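Local coordinates for water stress and hypersensitive response domain-containing protein (Archaeoglobus fulgidus DSM 4304, PDB 3BUT), which is of unknown function but is a beta-rich protein of the LEA_2 (water stress and hypersensitive response) family that may bind lipid, at residues A[41-55]-A[72-86]. The protein carries 4 engineered substitutions. Residues are numbered along the deposited sequence; the frame is centred on the assembly and turned at random.
Sequences YTIEMNGVKVADGYE and SLRLNNSFLREWWVT. Engineered in segment 72-86: Leu80 (natural residue Ile).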
ATOM      1  N   TYR A  41      -3.255 -12.467 -17.747  1.00 11.89           N
ATOM      2  CA  TYR A  41      -2.489 -12.296 -16.517  1.00 16.52           C
ATOM      3  C   TYR A  41      -3.361 -12.257 -15.288  1.00 12.09           C
ATOM      4  O   TYR A  41      -4.505 -11.812 -15.346  1.00 12.53           O
ATOM      5  CB  TYR A  41      -1.585 -11.059 -16.581  1.00 14.14           C
ATOM      6  CG  TYR A  41      -2.316  -9.750 -16.697  1.00 16.63           C
ATOM      7  CD1 TYR A  41      -2.713  -9.260 -17.935  1.00 17.49           C
ATOM      8  CD2 TYR A  41      -2.605  -8.989 -15.566  1.00 19.70           C
ATOM      9  CE1 TYR A  41      -3.388  -8.058 -18.045  1.00 15.18           C
ATOM     10  CE2 TYR A  41      -3.278  -7.787 -15.667  1.00 20.83           C
ATOM     11  CZ  TYR A  41      -3.664  -7.327 -16.907  1.00 15.13           C
ATOM     12  OH  TYR A  41      -4.336  -6.130 -17.009  1.00 25.03           O
ATOM     13  N   THR A  42      -2.818 -12.756 -14.179  1.00 17.98           N
ATOM     14  CA  THR A  42      -3.453 -12.651 -12.864  1.00 18.10           C
ATOM     15  C   THR A  42      -2.428 -12.255 -11.815  1.00 19.26           C
ATOM     16  O   THR A  42      -1.275 -12.683 -11.872  1.00 26.63           O
ATOM     17  CB  THR A  42      -4.157 -13.973 -12.384  1.00 19.42           C
ATOM     18  OG1 THR A  42      -3.200 -15.030 -12.245  1.00 34.55           O
ATOM     19  CG2 THR A  42      -5.256 -14.416 -13.327  1.00 17.14           C
ATOM     20  N   ILE A  43      -2.845 -11.423 -10.867  1.00 20.34           N
ATOM     21  CA  ILE A  43      -2.049 -11.154  -9.671  1.00 16.96           C
ATOM     22  C   ILE A  43      -2.904 -11.410  -8.429  1.00 19.29           C
ATOM     23  O   ILE A  43      -3.958 -10.806  -8.262  1.00 27.07           O
ATOM     24  CB  ILE A  43      -1.481  -9.716  -9.638  1.00 17.69           C
ATOM     25  CG1 ILE A  43      -0.589  -9.456 -10.866  1.00 22.78           C
ATOM     26  CG2 ILE A  43      -0.693  -9.483  -8.343  1.00 31.40           C
ATOM     27  CD1 ILE A  43      -0.108  -8.027 -11.005  1.00 21.99           C
ATOM     28  N   GLU A  44      -2.463 -12.339  -7.586  1.00 23.75           N
ATOM     29  CA  GLU A  44      -3.137 -12.615  -6.325  1.00 18.10           C
ATOM     30  C   GLU A  44      -2.246 -12.199  -5.175  1.00 19.62           C
ATOM     31  O   GLU A  44      -1.038 -12.419  -5.203  1.00 21.42           O
ATOM     32  CB  GLU A  44      -3.523 -14.094  -6.198  1.00 15.68           C
ATOM     33  CG  GLU A  44      -4.638 -14.530  -7.131  1.00 28.42           C
ATOM     34  CD  GLU A  44      -5.288 -15.842  -6.725  1.00 54.28           C
ATOM     35  OE1 GLU A  44      -5.292 -16.174  -5.519  1.00 64.02           O
ATOM     36  OE2 GLU A  44      -5.814 -16.536  -7.620  1.00 60.54           O
HETATM   37  N   MSE A  45      -2.854 -11.565  -4.178  1.00 19.80           N
HETATM   38  CA  MSE A  45      -2.160 -11.115  -2.980  1.00 20.19           C
HETATM   39  C   MSE A  45      -2.988 -11.573  -1.775  1.00 18.87           C
HETATM   40  O   MSE A  45      -4.112 -11.108  -1.584  1.00 26.78           O
HETATM   41  CB  MSE A  45      -1.998  -9.591  -3.000  1.00 16.34           C
HETATM   42  CG  MSE A  45      -1.193  -9.054  -4.187  1.00 21.38           C
HETATM   43 SE   MSE A  45      -1.141  -7.114  -4.310  1.00 44.25          SE
HETATM   44  CE  MSE A  45       0.267  -6.746  -3.013  1.00 26.46           C
ATOM     45  N   ASN A  46      -2.431 -12.501  -0.995  1.00 21.19           N
ATOM     46  CA  ASN A  46      -3.145 -13.227   0.083  1.00 21.98           C
ATOM     47  C   ASN A  46      -4.509 -13.823  -0.290  1.00 18.89           C
ATOM     48  O   ASN A  46      -5.436 -13.816   0.520  1.00 33.68           O
ATOM     49  CB  ASN A  46      -3.304 -12.359   1.333  1.00 17.04           C
ATOM     50  CG  ASN A  46      -1.989 -11.892   1.902  1.00 21.87           C
ATOM     51  OD1 ASN A  46      -0.977 -12.598   1.845  1.00 18.92           O
ATOM     52  ND2 ASN A  46      -1.999 -10.698   2.485  1.00 21.26           N
ATOM     53  N   GLY A  47      -4.631 -14.333  -1.510  1.00 21.68           N
ATOM     54  CA  GLY A  47      -5.902 -14.875  -1.977  1.00 26.09           C
ATOM     55  C   GLY A  47      -6.932 -13.843  -2.411  1.00 28.75           C
ATOM     56  O   GLY A  47      -8.066 -14.195  -2.716  1.00 35.64           O
ATOM     57  N   VAL A  48      -6.555 -12.567  -2.425  1.00 21.75           N
ATOM     58  CA  VAL A  48      -7.360 -11.544  -3.087  1.00 23.94           C
ATOM     59  C   VAL A  48      -6.841 -11.407  -4.519  1.00 20.97           C
ATOM     60  O   VAL A  48      -5.655 -11.163  -4.729  1.00 24.04           O
ATOM     61  CB  VAL A  48      -7.276 -10.172  -2.369  1.00 27.62           C
ATOM     62  CG1 VAL A  48      -8.142  -9.134  -3.074  1.00 31.57           C
ATOM     63  CG2 VAL A  48      -7.687 -10.297  -0.910  1.00 24.11           C
ATOM     64  N   LYS A  49      -7.723 -11.583  -5.497  1.00 16.41           N
ATOM     65  CA  LYS A  49      -7.342 -11.446  -6.901  1.00 20.20           C
ATOM     66  C   LYS A  49      -7.395  -9.980  -7.327  1.00 21.00           C
ATOM     67  O   LYS A  49      -8.442  -9.477  -7.737  1.00 29.09           O
ATOM     68  CB  LYS A  49      -8.233 -12.314  -7.792  1.00 20.65           C
ATOM     69  CG  LYS A  49      -7.697 -12.509  -9.203  1.00 20.52           C
ATOM     70  CD  LYS A  49      -8.250 -13.772  -9.859  1.00 26.75           C
ATOM     71  CE  LYS A  49      -9.712 -13.624 -10.265  1.00 31.42           C
ATOM     72  NZ  LYS A  49     -10.195 -14.839 -10.983  1.00 51.73           N
ATOM     73  N   VAL A  50      -6.249  -9.312  -7.232  1.00 25.86           N
ATOM     74  CA  VAL A  50      -6.155  -7.864  -7.448  1.00 17.85           C
ATOM     75  C   VAL A  50      -6.000  -7.465  -8.924  1.00 23.69           C
ATOM     76  O   VAL A  50      -6.208  -6.303  -9.281  1.00 24.76           O
ATOM     77  CB  VAL A  50      -5.034  -7.215  -6.584  1.00 21.00           C
ATOM     78  CG1 VAL A  50      -5.292  -7.436  -5.106  1.00 21.09           C
ATOM     79  CG2 VAL A  50      -3.682  -7.765  -6.958  1.00 21.18           C
ATOM     80  N   ALA A  51      -5.631  -8.431  -9.767  1.00 20.89           N
ATOM     81  CA  ALA A  51      -5.546  -8.237 -11.216  1.00 18.85           C
ATOM     82  C   ALA A  51      -5.924  -9.521 -11.946  1.00 18.72           C
ATOM     83  O   ALA A  51      -5.567 -10.621 -11.517  1.00 19.61           O
ATOM     84  CB  ALA A  51      -4.149  -7.792 -11.623  1.00 22.47           C
ATOM     85  N   ASP A  52      -6.642  -9.361 -13.054  1.00 16.36           N
ATOM     86  CA  ASP A  52      -7.143 -10.466 -13.857  1.00 13.57           C
ATOM     87  C   ASP A  52      -7.534  -9.904 -15.216  1.00 19.67           C
ATOM     88  O   ASP A  52      -8.626  -9.353 -15.376  1.00 27.56           O
ATOM     89  CB  ASP A  52      -8.362 -11.096 -13.170  1.00 28.06           C
ATOM     90  CG  ASP A  52      -8.949 -12.259 -13.946  1.00 36.95           C
ATOM     91  OD1 ASP A  52      -8.177 -13.112 -14.428  1.00 67.39           O
ATOM     92  OD2 ASP A  52     -10.192 -12.326 -14.058  1.00 72.73           O
ATOM     93  N   GLY A  53      -6.650 -10.030 -16.199  1.00 12.44           N
ATOM     94  CA  GLY A  53      -6.920  -9.433 -17.499  1.00  5.96           C
ATOM     95  C   GLY A  53      -6.353 -10.160 -18.695  1.00 11.98           C
ATOM     96  O   GLY A  53      -5.464 -10.999 -18.561  1.00  9.26           O
ATOM     97  N   TYR A  54      -6.890  -9.828 -19.868  1.00  8.82           N
ATOM     98  CA  TYR A  54      -6.359 -10.297 -21.143  1.00 15.39           C
ATOM     99  C   TYR A  54      -6.020  -9.121 -22.050  1.00 13.12           C
ATOM    100  O   TYR A  54      -6.846  -8.234 -22.257  1.00 13.33           O
ATOM    101  CB  TYR A  54      -7.358 -11.214 -21.866  1.00  9.55           C
ATOM    102  CG  TYR A  54      -6.724 -11.984 -23.003  1.00 21.49           C
ATOM    103  CD1 TYR A  54      -6.132 -13.227 -22.777  1.00 22.35           C
ATOM    104  CD2 TYR A  54      -6.695 -11.466 -24.303  1.00 22.19           C
ATOM    105  CE1 TYR A  54      -5.533 -13.937 -23.809  1.00 20.04           C
ATOM    106  CE2 TYR A  54      -6.086 -12.165 -25.344  1.00 15.06           C
ATOM    107  CZ  TYR A  54      -5.510 -13.400 -25.088  1.00 11.51           C
ATOM    108  OH  TYR A  54      -4.927 -14.114 -26.109  1.00 27.36           O
ATOM    109  N   GLU A  55      -4.807  -9.118 -22.607  1.00 18.06           N
ATOM    110  CA  GLU A  55      -4.306  -8.121 -23.578  0.50 20.70           C
ATOM    111  C   GLU A  55      -4.180  -8.735 -24.977  1.00 17.88           C
ATOM    112  O   GLU A  55      -3.596  -9.749 -25.180  1.00 16.47           O
ATOM    113  CB  GLU A  55      -2.955  -7.503 -23.171  0.50 18.63           C
ATOM    114  CG  GLU A  55      -2.876  -5.993 -22.977  0.50 36.50           C
ATOM    115  CD  GLU A  55      -2.126  -5.232 -24.091  0.50 53.17           C
ATOM    116  OE1 GLU A  55      -2.726  -4.998 -25.145  0.50 53.85           O
ATOM    117  OE2 GLU A  55      -0.955  -4.816 -23.939  0.50 46.63           O
ATOM    118  N   SER A  72       2.124  -6.040 -20.083  1.00 19.83           N
ATOM    119  CA  SER A  72       1.606  -4.969 -19.257  1.00 12.02           C
ATOM    120  C   SER A  72       0.604  -5.543 -18.272  1.00 19.97           C
ATOM    121  O   SER A  72      -0.466  -6.003 -18.663  1.00 32.00           O
ATOM    122  CB  SER A  72       0.946  -3.904 -20.134  1.00 22.01           C
ATOM    123  OG  SER A  72       0.390  -2.868 -19.347  1.00 41.42           O
ATOM    124  N   LEU A  73       0.959  -5.519 -16.994  1.00 20.50           N
ATOM    125  CA  LEU A  73       0.110  -6.071 -15.951  1.00 19.33           C
ATOM    126  C   LEU A  73      -0.506  -4.931 -15.170  1.00 22.60           C
ATOM    127  O   LEU A  73       0.194  -4.229 -14.444  1.00 27.57           O
ATOM    128  CB  LEU A  73       0.923  -6.973 -15.020  1.00 22.38           C
ATOM    129  CG  LEU A  73       2.014  -7.862 -15.628  1.00 33.48           C
ATOM    130  CD1 LEU A  73       2.867  -8.474 -14.535  1.00 41.04           C
ATOM    131  CD2 LEU A  73       1.433  -8.947 -16.517  1.00 38.64           C
ATOM    132  N   ARG A  74      -1.814  -4.746 -15.322  1.00 20.71           N
ATOM    133  CA  ARG A  74      -2.511  -3.629 -14.693  1.00 25.24           C
ATOM    134  C   ARG A  74      -3.324  -4.052 -13.477  1.00 25.29           C
ATOM    135  O   ARG A  74      -4.038  -5.049 -13.511  1.00 23.57           O
ATOM    136  CB  ARG A  74      -3.401  -2.899 -15.700  1.00 25.37           C
ATOM    137  CG  ARG A  74      -2.634  -2.187 -16.810  1.00 38.14           C
ATOM    138  CD  ARG A  74      -3.571  -1.709 -17.913  1.00 48.34           C
ATOM    139  NE  ARG A  74      -2.865  -1.499 -19.175  1.00 45.50           N
ATOM    140  CZ  ARG A  74      -2.629  -2.448 -20.078  1.00 58.97           C
ATOM    141  NH1 ARG A  74      -1.972  -2.150 -21.192  1.00 46.00           N
ATOM    142  NH2 ARG A  74      -3.035  -3.698 -19.873  1.00 51.99           N
ATOM    143  N   LEU A  75      -3.209  -3.270 -12.408  1.00 28.86           N
ATOM    144  CA  LEU A  75      -3.942  -3.515 -11.175  1.00 28.75           C
ATOM    145  C   LEU A  75      -4.985  -2.432 -10.946  1.00 26.57           C
ATOM    146  O   LEU A  75      -4.647  -1.257 -10.791  1.00 35.26           O
ATOM    147  CB  LEU A  75      -2.997  -3.566  -9.971  1.00 29.10           C
ATOM    148  CG  LEU A  75      -1.891  -4.614  -9.900  1.00 19.47           C
ATOM    149  CD1 LEU A  75      -0.600  -4.061 -10.445  1.00 34.39           C
ATOM    150  CD2 LEU A  75      -1.701  -5.008  -8.459  1.00 37.19           C
ATOM    151  N   ASN A  76      -6.249  -2.843 -10.939  1.00 35.78           N
ATOM    152  CA  ASN A  76      -7.350  -1.997 -10.498  1.00 42.45           C
ATOM    153  C   ASN A  76      -7.236  -1.820  -8.982  1.00 44.13           C
ATOM    154  O   ASN A  76      -7.197  -2.809  -8.238  1.00 45.65           O
ATOM    155  CB  ASN A  76      -8.688  -2.638 -10.896  1.00 51.44           C
ATOM    156  CG  ASN A  76      -9.901  -1.893 -10.342  1.00 60.52           C
ATOM    157  OD1 ASN A  76     -10.753  -2.490  -9.686  1.00 55.81           O
ATOM    158  ND2 ASN A  76      -9.983  -0.591 -10.612  1.00 61.36           N
ATOM    159  N   ASN A  77      -7.184  -0.570  -8.534  1.00 47.76           N
ATOM    160  CA  ASN A  77      -6.939  -0.271  -7.128  0.50 43.90           C
ATOM    161  C   ASN A  77      -8.083  -0.633  -6.187  1.00 42.16           C
ATOM    162  O   ASN A  77      -7.877  -0.829  -4.989  1.00 44.44           O
ATOM    163  CB  ASN A  77      -6.560   1.200  -6.951  0.50 40.07           C
ATOM    164  CG  ASN A  77      -5.430   1.625  -7.871  0.50 32.55           C
ATOM    165  OD1 ASN A  77      -4.420   0.932  -7.992  0.50 22.02           O
ATOM    166  ND2 ASN A  77      -5.597   2.768  -8.525  0.50 36.83           N
ATOM    167  N   SER A  78      -9.290  -0.720  -6.737  1.00 41.38           N
ATOM    168  CA  SER A  78     -10.471  -1.109  -5.955  1.00 42.78           C
ATOM    169  C   SER A  78     -10.347  -2.535  -5.394  1.00 44.66           C
ATOM    170  O   SER A  78     -10.787  -2.814  -4.275  1.00 43.81           O
ATOM    171  CB  SER A  78     -11.743  -0.973  -6.794  1.00 41.55           C
ATOM    172  OG  SER A  78     -12.893  -1.286  -6.028  1.00 43.56           O
ATOM    173  N   PHE A  79      -9.748  -3.426  -6.180  1.00 45.86           N
ATOM    174  CA  PHE A  79      -9.389  -4.761  -5.711  1.00 38.85           C
ATOM    175  C   PHE A  79      -8.139  -4.732  -4.825  1.00 42.60           C
ATOM    176  O   PHE A  79      -7.937  -5.632  -4.012  1.00 43.01           O
ATOM    177  CB  PHE A  79      -9.171  -5.710  -6.892  1.00 46.31           C
ATOM    178  CG  PHE A  79     -10.313  -6.662  -7.140  1.00 49.39           C
ATOM    179  CD1 PHE A  79     -10.639  -7.644  -6.203  1.00 59.49           C
ATOM    180  CD2 PHE A  79     -11.044  -6.598  -8.321  1.00 65.84           C
ATOM    181  CE1 PHE A  79     -11.686  -8.535  -6.433  1.00 61.67           C
ATOM    182  CE2 PHE A  79     -12.095  -7.484  -8.561  1.00 71.93           C
ATOM    183  CZ  PHE A  79     -12.416  -8.454  -7.614  1.00 68.35           C
ATOM    184  N   LEU A  80      -7.303  -3.705  -4.989  1.00 39.28           N
ATOM    185  CA  LEU A  80      -6.116  -3.536  -4.149  1.00 25.05           C
ATOM    186  C   LEU A  80      -6.459  -3.039  -2.757  1.00 20.13           C
ATOM    187  O   LEU A  80      -5.719  -3.308  -1.815  1.00 21.66           O
ATOM    188  CB  LEU A  80      -5.105  -2.590  -4.788  1.00 25.96           C
ATOM    189  CG  LEU A  80      -3.883  -3.195  -5.470  1.00 26.44           C
ATOM    190  CD1 LEU A  80      -3.262  -2.164  -6.391  1.00 41.25           C
ATOM    191  CD2 LEU A  80      -2.873  -3.666  -4.432  1.00 35.36           C
ATOM    192  N   ARG A  81      -7.579  -2.328  -2.629  1.00 23.70           N
ATOM    193  CA  ARG A  81      -8.028  -1.809  -1.330  1.00 22.96           C
ATOM    194  C   ARG A  81      -8.606  -2.887  -0.409  1.00 10.84           C
ATOM    195  O   ARG A  81      -8.755  -2.661   0.799  1.00 17.75           O
ATOM    196  CB  ARG A  81      -9.052  -0.684  -1.501  1.00 21.58           C
ATOM    197  CG  ARG A  81      -8.486   0.637  -2.005  1.00 30.66           C
ATOM    198  CD  ARG A  81      -9.570   1.715  -2.125  1.00 43.50           C
ATOM    199  NE  ARG A  81     -10.659   1.349  -3.037  1.00 57.02           N
ATOM    200  CZ  ARG A  81     -11.894   1.022  -2.658  1.00 49.16           C
ATOM    201  NH1 ARG A  81     -12.226   1.007  -1.373  1.00 46.27           N
ATOM    202  NH2 ARG A  81     -12.803   0.705  -3.570  1.00 47.86           N
ATOM    203  N   GLU A  82      -8.954  -4.042  -0.967  1.00 20.52           N
ATOM    204  CA  GLU A  82      -9.420  -5.139  -0.127  1.00 27.76           C
ATOM    205  C   GLU A  82      -8.299  -6.120   0.191  1.00 14.90           C
ATOM    206  O   GLU A  82      -8.478  -7.037   0.985  1.00 25.28           O
ATOM    207  CB  GLU A  82     -10.670  -5.825  -0.696  1.00 36.23           C
ATOM    208  CG  GLU A  82     -10.552  -6.366  -2.105  1.00 39.98           C
ATOM    209  CD  GLU A  82     -11.815  -7.075  -2.558  1.00 39.23           C
ATOM    210  OE1 GLU A  82     -12.920  -6.527  -2.342  1.00 37.42           O
ATOM    211  OE2 GLU A  82     -11.701  -8.178  -3.137  1.00 37.08           O
ATOM    212  N   TRP A  83      -7.136  -5.903  -0.419  1.00 27.78           N
ATOM    213  CA  TRP A  83      -5.934  -6.654  -0.067  1.00 28.35           C
ATOM    214  C   TRP A  83      -5.392  -6.127   1.251  1.00 24.66           C
ATOM    215  O   TRP A  83      -4.950  -6.898   2.099  1.00 30.11           O
ATOM    216  CB  TRP A  83      -4.855  -6.556  -1.162  1.00 33.41           C
ATOM    217  CG  TRP A  83      -3.451  -6.636  -0.602  1.00 34.17           C
ATOM    218  CD1 TRP A  83      -2.806  -7.758  -0.173  1.00 23.15           C
ATOM    219  CD2 TRP A  83      -2.553  -5.543  -0.361  1.00 33.59           C
ATOM    220  NE1 TRP A  83      -1.560  -7.437   0.298  1.00 17.80           N
ATOM    221  CE2 TRP A  83      -1.379  -6.085   0.200  1.00 26.67           C
ATOM    222  CE3 TRP A  83      -2.628  -4.158  -0.568  1.00 35.24           C
ATOM    223  CZ2 TRP A  83      -0.284  -5.297   0.555  1.00 21.07           C
ATOM    224  CZ3 TRP A  83      -1.539  -3.375  -0.219  1.00 32.72           C
ATOM    225  CH2 TRP A  83      -0.380  -3.949   0.334  1.00 31.88           C
ATOM    226  N   TRP A  84      -5.432  -4.808   1.409  1.00 29.56           N
ATOM    227  CA  TRP A  84      -4.855  -4.142   2.567  1.00 22.08           C
ATOM    228  C   TRP A  84      -5.299  -4.737   3.903  1.00 25.36           C
ATOM    229  O   TRP A  84      -4.479  -4.913   4.809  1.00 21.37           O
ATOM    230  CB  TRP A  84      -5.107  -2.630   2.515  1.00 28.58           C
ATOM    231  CG  TRP A  84      -4.542  -1.926   3.705  1.00 31.00           C
ATOM    232  CD1 TRP A  84      -5.242  -1.312   4.696  1.00 28.33           C
ATOM    233  CD2 TRP A  84      -3.153  -1.808   4.058  1.00 40.38           C
ATOM    234  NE1 TRP A  84      -4.380  -0.800   5.637  1.00 52.54           N
ATOM    235  CE2 TRP A  84      -3.093  -1.093   5.269  1.00 39.72           C
ATOM    236  CE3 TRP A  84      -1.955  -2.228   3.459  1.00 37.85           C
ATOM    237  CZ2 TRP A  84      -1.883  -0.785   5.897  1.00 41.49           C
ATOM    238  CZ3 TRP A  84      -0.755  -1.925   4.085  1.00 30.80           C
ATOM    239  CH2 TRP A  84      -0.730  -1.213   5.290  1.00 28.41           C
ATOM    240  N   VAL A  85      -6.586  -5.071   4.001  1.00 28.97           N
ATOM    241  CA  VAL A  85      -7.149  -5.777   5.153  1.00 28.34           C
ATOM    242  C   VAL A  85      -6.345  -7.035   5.489  1.00 21.89           C
ATOM    243  O   VAL A  85      -5.953  -7.235   6.640  1.00 20.37           O
ATOM    244  CB  VAL A  85      -8.627  -6.188   4.890  1.00 30.85           C
ATOM    245  CG1 VAL A  85      -9.257  -6.807   6.138  1.00 33.15           C
ATOM    246  CG2 VAL A  85      -9.450  -4.994   4.409  1.00 37.15           C
ATOM    247  N   THR A  86      -6.087  -7.847   4.466  1.00 20.52           N
ATOM    248  CA  THR A  86      -5.417  -9.142   4.609  1.00 22.92           C
ATOM    249  C   THR A  86      -3.944  -8.996   4.963  1.00 16.92           C
ATOM    250  O   THR A  86      -3.385  -9.840   5.668  1.00 18.32           O
ATOM    251  CB  THR A  86      -5.539 -10.005   3.324  1.00 25.01           C
ATOM    252  OG1 THR A  86      -4.727  -9.454   2.279  1.00 19.11           O
ATOM    253  CG2 THR A  86      -6.963 -10.065   2.838  1.00 14.78           C
TER
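Tyr41 lies flat between its own hairpin and strand 72-76. Gly53 N sits over one ring face and Leu73 CA over the other, 4.0 Å from the Tyr41 ring centroid, a CH-pi contact. Its CG stands between the backbone N and carbonyl carbon (chi1 64°), which carries the ring over Gly53, where a side chain would collide with the hydroxyl. Tyr41 OH accepts a weak hydrogen bond, 3.3 Å, from the backbone Arg74 N, on the outermost strand, within this chain, of the other sheet. Replacing the ring with alanine's methyl would probably leave Arg74 N without this acceptor and open a gap between Gly53 and Leu73.

Further along, a classic beta bulge sets Val50 and Ala51 both opposite Ile43, whose O takes both their N-H groups. Val50, with two methyls, reaches two ways: CG2 meets Leu75 CD2 at 3.7 Å, while CG1 presses on Phe79 O. The Ile43 and Leu75 side chains cross at about a right angle, CD1 meeting CG. Lys49 O lies over one face of the Phe79 ring, 3.2 Å from Phe79 CD1.

Unbranched, flexible Met45, a selenomethionine, has its SE over the five-membered ring of Trp83, 4.4 Å from the centroid and 7° off the normal, a Met-aromatic contact; the bend at chi3 (81°) folds CE back over the same ring, a CH-pi contact. Trp83 NE1 is hydrogen-bonded to Thr94 OG1. At the type I' turn an amide suits Asn46 because it both donates and accepts: ND2 reaches Thr86 OG1 (3.0 Å) within its own amide plane, and OD1 accepts from Lys95 N. Thr86 OG1 in turn donates to a lone pair of Trp83 O at 2.6 Å.

The hairpin thus packs by apolar and aromatic contacts on strand 72-76 and the helical residues after it, whereas a short chain of directional hydrogen bonds ties its turn to helix 83-89.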